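Side-chain contacts in tyrocidine synthase 3 (Brevibacillus parabrevis, PDB 4MRT), which probably carries amino acids and growing peptide intermediates as thioesters on a phosphopantetheine arm, through its peptidyl carrier protein domain, during tyrocidine synthesis: residues E20-V25 / P71-L76; Q53-R56 / V60-P63. The protein carries 1 engineered substitution. All blocks are in the same frame, centred on the assembly; numbering follows the deposited sequence.

Contact 1 (E20-V25 / P71-L76); sequences EIWERV and PTIKAL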
ATOM      1  N   GLU A  20      -0.122 -17.759 -15.052  1.00 34.38           N
ATOM      2  CA  GLU A  20      -1.577 -17.930 -15.112  1.00 36.55           C
ATOM      3  C   GLU A  20      -2.180 -17.441 -13.806  1.00 32.43           C
ATOM      4  O   GLU A  20      -3.218 -16.776 -13.784  1.00 30.30           O
ATOM      5  CB  GLU A  20      -2.000 -19.389 -15.371  1.00 40.74           C
ATOM      6  CG  GLU A  20      -1.414 -20.117 -16.594  1.00 45.82           C
ATOM      7  CD  GLU A  20      -1.062 -19.247 -17.806  1.00 51.82           C
ATOM      8  OE1 GLU A  20      -1.863 -18.358 -18.180  1.00 57.82           O
ATOM      9  OE2 GLU A  20       0.013 -19.484 -18.426  1.00 49.94           O
ATOM     10  N   ILE A  21      -1.519 -17.773 -12.712  1.00 28.37           N
ATOM     11  CA  ILE A  21      -1.923 -17.263 -11.415  1.00 28.14           C
ATOM     12  C   ILE A  21      -1.905 -15.716 -11.378  1.00 26.24           C
ATOM     13  O   ILE A  21      -2.869 -15.084 -10.938  1.00 25.64           O
ATOM     14  CB  ILE A  21      -1.032 -17.838 -10.301  1.00 28.24           C
ATOM     15  CG1 ILE A  21      -1.341 -19.325 -10.118  1.00 29.23           C
ATOM     16  CG2 ILE A  21      -1.261 -17.081  -9.005  1.00 27.30           C
ATOM     17  CD1 ILE A  21      -0.348 -20.097  -9.269  1.00 30.19           C
ATOM     18  N   TRP A  22      -0.822 -15.122 -11.852  1.00 24.72           N
ATOM     19  CA  TRP A  22      -0.667 -13.664 -11.833  1.00 25.80           C
ATOM     20  C   TRP A  22      -1.712 -12.987 -12.731  1.00 26.32           C
ATOM     21  O   TRP A  22      -2.298 -11.966 -12.365  1.00 24.57           O
ATOM     22  CB  TRP A  22       0.718 -13.265 -12.331  1.00 24.29           C
ATOM     23  CG  TRP A  22       1.820 -13.346 -11.335  1.00 22.59           C
ATOM     24  CD1 TRP A  22       1.935 -14.211 -10.288  1.00 21.91           C
ATOM     25  CD2 TRP A  22       3.007 -12.539 -11.325  1.00 20.50           C
ATOM     26  NE1 TRP A  22       3.109 -13.972  -9.607  1.00 20.93           N
ATOM     27  CE2 TRP A  22       3.784 -12.953 -10.223  1.00 20.58           C
ATOM     28  CE3 TRP A  22       3.483 -11.497 -12.138  1.00 19.66           C
ATOM     29  CZ2 TRP A  22       5.023 -12.362  -9.915  1.00 19.86           C
ATOM     30  CZ3 TRP A  22       4.714 -10.922 -11.830  1.00 20.15           C
ATOM     31  CH2 TRP A  22       5.456 -11.352 -10.732  1.00 18.77           C
ATOM     32  N   GLU A  23      -1.924 -13.560 -13.915  1.00 26.63           N
ATOM     33  CA  GLU A  23      -2.900 -13.043 -14.882  1.00 28.27           C
ATOM     34  C   GLU A  23      -4.307 -13.021 -14.303  1.00 27.52           C
ATOM     35  O   GLU A  23      -5.054 -12.067 -14.477  1.00 28.23           O
ATOM     36  CB  GLU A  23      -2.863 -13.882 -16.173  1.00 30.40           C
ATOM     37  CG  GLU A  23      -1.617 -13.614 -16.998  1.00 32.88           C
ATOM     38  CD  GLU A  23      -1.422 -14.580 -18.156  1.00 34.91           C
ATOM     39  OE1 GLU A  23      -0.448 -14.383 -18.914  1.00 34.49           O
ATOM     40  OE2 GLU A  23      -2.233 -15.523 -18.301  1.00 37.60           O
ATOM     41  N   ARG A  24      -4.649 -14.090 -13.608  1.00 28.47           N
ATOM     42  CA  ARG A  24      -5.945 -14.231 -12.974  1.00 31.45           C
ATOM     43  C   ARG A  24      -6.110 -13.276 -11.782  1.00 30.47           C
ATOM     44  O   ARG A  24      -7.187 -12.726 -11.576  1.00 28.53           O
ATOM     45  CB  ARG A  24      -6.096 -15.700 -12.552  1.00 36.98           C
ATOM     46  CG  ARG A  24      -6.852 -16.027 -11.278  1.00 40.10           C
ATOM     47  CD  ARG A  24      -6.291 -17.327 -10.723  1.00 44.83           C
ATOM     48  NE  ARG A  24      -6.242 -18.370 -11.759  1.00 48.96           N
ATOM     49  CZ  ARG A  24      -5.393 -19.402 -11.781  1.00 51.86           C
ATOM     50  NH1 ARG A  24      -4.484 -19.567 -10.830  1.00 53.17           N
ATOM     51  NH2 ARG A  24      -5.449 -20.286 -12.772  1.00 51.80           N
ATOM     52  N   VAL A  25      -5.040 -13.093 -11.003  1.00 28.02           N
ATOM     53  CA  VAL A  25      -5.057 -12.190  -9.847  1.00 25.77           C
ATOM     54  C   VAL A  25      -5.117 -10.741 -10.339  1.00 22.95           C
ATOM     55  O   VAL A  25      -5.920  -9.955  -9.861  1.00 23.87           O
ATOM     56  CB  VAL A  25      -3.861 -12.472  -8.893  1.00 26.41           C
ATOM     57  CG1 VAL A  25      -3.684 -11.370  -7.843  1.00 28.98           C
ATOM     58  CG2 VAL A  25      -4.063 -13.786  -8.173  1.00 27.05           C
ATOM     59  N   PRO A  71      10.256  -9.495  -7.496  1.00 18.10           N
ATOM     60  CA  PRO A  71       8.860  -9.513  -7.960  1.00 18.33           C
ATOM     61  C   PRO A  71       8.707  -9.856  -9.434  1.00 18.55           C
ATOM     62  O   PRO A  71       8.056  -9.105 -10.185  1.00 18.19           O
ATOM     63  CB  PRO A  71       8.411  -8.076  -7.735  1.00 17.41           C
ATOM     64  CG  PRO A  71       9.631  -7.297  -8.026  1.00 18.03           C
ATOM     65  CD  PRO A  71      10.794  -8.125  -7.525  1.00 18.37           C
ATOM     66  N   THR A  72       9.330 -10.957  -9.840  1.00 19.19           N
ATOM     67  CA  THR A  72       9.231 -11.472 -11.207  1.00 19.35           C
ATOM     68  C   THR A  72       8.908 -12.952 -11.119  1.00 18.73           C
ATOM     69  O   THR A  72       9.244 -13.642 -10.140  1.00 17.75           O
ATOM     70  CB  THR A  72      10.535 -11.278 -12.036  1.00 20.47           C
ATOM     71  OG1 THR A  72      11.624 -11.941 -11.384  1.00 21.40           O
ATOM     72  CG2 THR A  72      10.889  -9.806 -12.237  1.00 21.63           C
ATOM     73  N   ILE A  73       8.194 -13.435 -12.137  1.00 20.57           N
ATOM     74  CA  ILE A  73       7.863 -14.840 -12.266  1.00 19.88           C
ATOM     75  C   ILE A  73       9.101 -15.740 -12.312  1.00 19.41           C
ATOM     76  O   ILE A  73       9.103 -16.827 -11.733  1.00 21.77           O
ATOM     77  CB  ILE A  73       6.989 -15.068 -13.531  1.00 21.37           C
ATOM     78  CG1 ILE A  73       5.546 -14.622 -13.237  1.00 22.28           C
ATOM     79  CG2 ILE A  73       7.008 -16.542 -13.936  1.00 21.35           C
ATOM     80  CD1 ILE A  73       4.723 -14.341 -14.475  1.00 23.84           C
ATOM     81  N   LYS A  74      10.140 -15.310 -13.003  1.00 20.53           N
ATOM     82  CA  LYS A  74      11.356 -16.107 -13.102  1.00 21.92           C
ATOM     83  C   LYS A  74      11.918 -16.373 -11.711  1.00 23.65           C
ATOM     84  O   LYS A  74      12.144 -17.544 -11.327  1.00 21.57           O
ATOM     85  CB  LYS A  74      12.394 -15.392 -13.957  1.00 23.28           C
ATOM     86  CG  LYS A  74      13.591 -16.266 -14.291  1.00 24.94           C
ATOM     87  CD  LYS A  74      14.664 -15.514 -15.039  1.00 25.26           C
ATOM     88  CE  LYS A  74      15.875 -16.413 -15.153  1.00 26.58           C
ATOM     89  NZ  LYS A  74      16.921 -15.766 -15.951  1.00 27.17           N
ATOM     90  N   ALA A  75      12.097 -15.294 -10.940  1.00 22.91           N
ATOM     91  CA  ALA A  75      12.612 -15.431  -9.579  1.00 24.75           C
ATOM     92  C   ALA A  75      11.699 -16.293  -8.732  1.00 26.91           C
ATOM     93  O   ALA A  75      12.169 -17.200  -8.034  1.00 27.24           O
ATOM     94  CB  ALA A  75      12.817 -14.076  -8.936  1.00 24.33           C
ATOM     95  N   LEU A  76      10.393 -16.024  -8.805  1.00 29.55           N
ATOM     96  CA  LEU A  76       9.427 -16.756  -8.002  1.00 30.28           C
ATOM     97  C   LEU A  76       9.339 -18.230  -8.336  1.00 28.72           C
ATOM     98  O   LEU A  76       9.170 -19.049  -7.441  1.00 27.15           O
ATOM     99  CB  LEU A  76       8.033 -16.150  -8.109  1.00 33.71           C
ATOM    100  CG  LEU A  76       7.503 -15.608  -6.787  1.00 39.12           C
ATOM    101  CD1 LEU A  76       8.260 -14.336  -6.428  1.00 40.43           C
ATOM    102  CD2 LEU A  76       6.002 -15.360  -6.887  1.00 42.59           C
TER
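Trp22 and Ile73 meet through matching first torsions: the indole CG (chi1 -82°) and the CG1 branch of Ile73 (chi1 -77°) both stand anti to their own carbonyl carbons, and the two side chains slide past each other in opposite directions. CG1 of Ile73 rests over the centre of the six-membered ring of Trp22, 3.7 Å from its centroid and 7° off the normal, a CH-pi contact. The neighbouring methyl extends the cover, Ile73 CD1 lying 3.9 Å from Trp22 CE3. At the rim of the same ring the Pro71 carbonyl approaches close to the plane, its O 3.5 Å from Trp22 CH2. Leu76 CD2 sits at the edge of the indole, 4.2 Å from Trp22 NE1, a buried nitrogen with no hydrogen-bond partner. The contact joins helix 13-26 to the start of helix 73-81 in the four-helix bundle of a peptidyl carrier protein, which helices 44-58 and 64-69 complete. Thr72 N-caps helix 73-81, its OG1 accepting a weak bond from Ala75 N (3.4 Å). Phe37 meets the indole edge-to-face and Val50 of helix 44-58 touches it, while Ile73 also packs on Leu18 and Ala19 of helix 13-26.

Contact 2 (Q53-R56 / V60-P63); sequences QVHR and VELP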
ATOM      1  N   GLN A  53      -2.342 -18.696  -3.558  1.00 30.94           N
ATOM      2  CA  GLN A  53      -2.507 -19.617  -4.682  1.00 34.14           C
ATOM      3  C   GLN A  53      -1.241 -20.426  -4.964  1.00 34.95           C
ATOM      4  O   GLN A  53      -1.330 -21.527  -5.509  1.00 35.42           O
ATOM      5  CB  GLN A  53      -2.955 -18.879  -5.940  1.00 34.09           C
ATOM      6  CG  GLN A  53      -4.033 -17.868  -5.637  1.00 36.53           C
ATOM      7  CD  GLN A  53      -5.018 -17.644  -6.746  1.00 38.68           C
ATOM      8  OE1 GLN A  53      -6.083 -17.068  -6.522  1.00 39.67           O
ATOM      9  NE2 GLN A  53      -4.678 -18.082  -7.944  1.00 39.79           N
ATOM     10  N   VAL A  54      -0.072 -19.891  -4.607  1.00 33.75           N
ATOM     11  CA  VAL A  54       1.171 -20.666  -4.701  1.00 34.84           C
ATOM     12  C   VAL A  54       1.159 -21.800  -3.671  1.00 36.76           C
ATOM     13  O   VAL A  54       1.596 -22.900  -3.968  1.00 37.34           O
ATOM     14  CB  VAL A  54       2.424 -19.782  -4.523  1.00 33.46           C
ATOM     15  CG1 VAL A  54       3.667 -20.608  -4.182  1.00 33.07           C
ATOM     16  CG2 VAL A  54       2.669 -18.961  -5.772  1.00 32.83           C
ATOM     17  N   HIS A  55       0.653 -21.534  -2.470  1.00 39.43           N
ATOM     18  CA  HIS A  55       0.537 -22.582  -1.462  1.00 42.61           C
ATOM     19  C   HIS A  55      -0.478 -23.646  -1.864  1.00 43.28           C
ATOM     20  O   HIS A  55      -0.249 -24.822  -1.639  1.00 45.04           O
ATOM     21  CB  HIS A  55       0.146 -22.021  -0.097  1.00 43.36           C
ATOM     22  CG  HIS A  55       0.284 -23.018   1.014  1.00 44.66           C
ATOM     23  ND1 HIS A  55      -0.770 -23.782   1.466  1.00 44.16           N
ATOM     24  CD2 HIS A  55       1.360 -23.394   1.746  1.00 45.79           C
ATOM     25  CE1 HIS A  55      -0.353 -24.570   2.439  1.00 44.83           C
ATOM     26  NE2 HIS A  55       0.937 -24.355   2.628  1.00 45.20           N
ATOM     27  N   ARG A  56      -1.594 -23.223  -2.442  1.00 45.51           N
ATOM     28  CA  ARG A  56      -2.618 -24.143  -2.928  1.00 47.34           C
ATOM     29  C   ARG A  56      -2.119 -25.009  -4.090  1.00 48.44           C
ATOM     30  O   ARG A  56      -2.474 -26.184  -4.201  1.00 48.34           O
ATOM     31  CB  ARG A  56      -3.863 -23.360  -3.350  1.00 50.82           C
ATOM     32  CG  ARG A  56      -4.864 -24.156  -4.177  1.00 55.93           C
ATOM     33  CD  ARG A  56      -6.211 -23.455  -4.303  1.00 57.99           C
ATOM     34  NE  ARG A  56      -6.080 -21.994  -4.287  1.00 60.33           N
ATOM     35  CZ  ARG A  56      -6.695 -21.170  -3.434  1.00 65.36           C
ATOM     36  NH1 ARG A  56      -7.540 -21.630  -2.510  1.00 65.43           N
ATOM     37  NH2 ARG A  56      -6.476 -19.859  -3.521  1.00 68.42           N
ATOM     38  N   VAL A  60       3.825 -24.751  -1.148  1.00 43.37           N
ATOM     39  CA  VAL A  60       5.000 -23.960  -0.799  1.00 44.31           C
ATOM     40  C   VAL A  60       4.568 -22.642  -0.150  1.00 42.19           C
ATOM     41  O   VAL A  60       3.689 -21.936  -0.649  1.00 41.36           O
ATOM     42  CB  VAL A  60       5.897 -23.669  -2.025  1.00 46.60           C
ATOM     43  CG1 VAL A  60       7.076 -22.770  -1.641  1.00 47.08           C
ATOM     44  CG2 VAL A  60       6.395 -24.968  -2.645  1.00 48.35           C
ATOM     45  N   GLU A  61       5.202 -22.340   0.971  1.00 41.78           N
ATOM     46  CA  GLU A  61       4.988 -21.107   1.701  1.00 43.46           C
ATOM     47  C   GLU A  61       5.813 -20.036   1.017  1.00 39.01           C
ATOM     48  O   GLU A  61       7.038 -20.094   1.037  1.00 38.29           O
ATOM     49  CB  GLU A  61       5.465 -21.266   3.147  1.00 47.24           C
ATOM     50  CG  GLU A  61       4.820 -20.301   4.124  1.00 52.66           C
ATOM     51  CD  GLU A  61       3.584 -20.887   4.788  1.00 57.60           C
ATOM     52  OE1 GLU A  61       3.374 -20.609   5.990  1.00 61.99           O
ATOM     53  OE2 GLU A  61       2.826 -21.626   4.117  1.00 60.10           O
ATOM     54  N   LEU A  62       5.147 -19.074   0.385  1.00 35.35           N
ATOM     55  CA  LEU A  62       5.848 -17.956  -0.244  1.00 32.58           C
ATOM     56  C   LEU A  62       5.862 -16.773   0.722  1.00 31.20           C
ATOM     57  O   LEU A  62       4.862 -16.062   0.833  1.00 29.80           O
ATOM     58  CB  LEU A  62       5.156 -17.561  -1.550  1.00 32.50           C
ATOM     59  CG  LEU A  62       5.695 -16.370  -2.338  1.00 32.50           C
ATOM     60  CD1 LEU A  62       7.179 -16.545  -2.591  1.00 33.13           C
ATOM     61  CD2 LEU A  62       4.942 -16.205  -3.651  1.00 34.18           C
ATOM     62  N   PRO A  63       6.996 -16.546   1.421  1.00 30.18           N
ATOM     63  CA  PRO A  63       7.004 -15.384   2.301  1.00 26.34           C
ATOM     64  C   PRO A  63       6.818 -14.119   1.472  1.00 24.86           C
ATOM     65  O   PRO A  63       7.315 -14.008   0.353  1.00 23.29           O
ATOM     66  CB  PRO A  63       8.392 -15.444   2.961  1.00 26.86           C
ATOM     67  CG  PRO A  63       8.843 -16.868   2.784  1.00 27.47           C
ATOM     68  CD  PRO A  63       8.297 -17.234   1.432  1.00 28.83           C
TER
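His55 and Glu61 cross with the imidazole and carboxylate planes turned 60° apart, and OE2 of Glu61 approaches the ring obliquely, 3.3 Å from CD2 of His55. No hydrogen bond links the pair, and this oxygen lies closer to CD2 of His55 than to NE2. Although the CB of Glu61 points away from the helix, a bend at chi2 (93°) brings its acid group back to the histidine. The carbonyl of Val60 reaches the imidazole at its edge, and its O lies 3.3 Å from His55 CA in a CA-H...O contact. Were His55 an alanine, the Glu61 carboxylate would probably lose the ring it lies against and turn more freely, and the Val60 carbonyl would lose the imidazole edge. On the buried side the two methyls of Val54 divide the work: CG1 rests 3.8 Å from Val60 O, whereas CG2 meets Leu62 CD2 at 4.2 Å, these two side chains crossing at about a right angle. The contact closes the turn by which helix 44-58 passes into the loop leading to helix 64-69 of the carrier-protein fold. Val54 also touches Leu18 of helix 13-26 and Val80 of helix 73-81, and Leu62 packs on Tyr79 of the latter.

In the fold
Contact 1 is in the core, its centre about 2 Å from the centre of the chain, and joins helices distant in sequence. Contact 2, centred about 10 Å from that point, is also buried but has an exposed margin; it packs the end of helix 44-58 against the loop that follows, so the two contacts pair different elements. The 20-25 / 71-76 pair is chiefly aromatic and aliphatic packing, whereas 53-56 / 60-63 adds a histidine-glutamate margin to its valine-leucine side. Neither has a hydrogen bond across its segments. Leu76 CD2 lies 3.5 Å from Leu62 CD2, so their apolar sides are continuous. Arg56, on segment 53-56 but taking no part in its contact with 60-63, bridges instead to an acidic side chain of another protein chain.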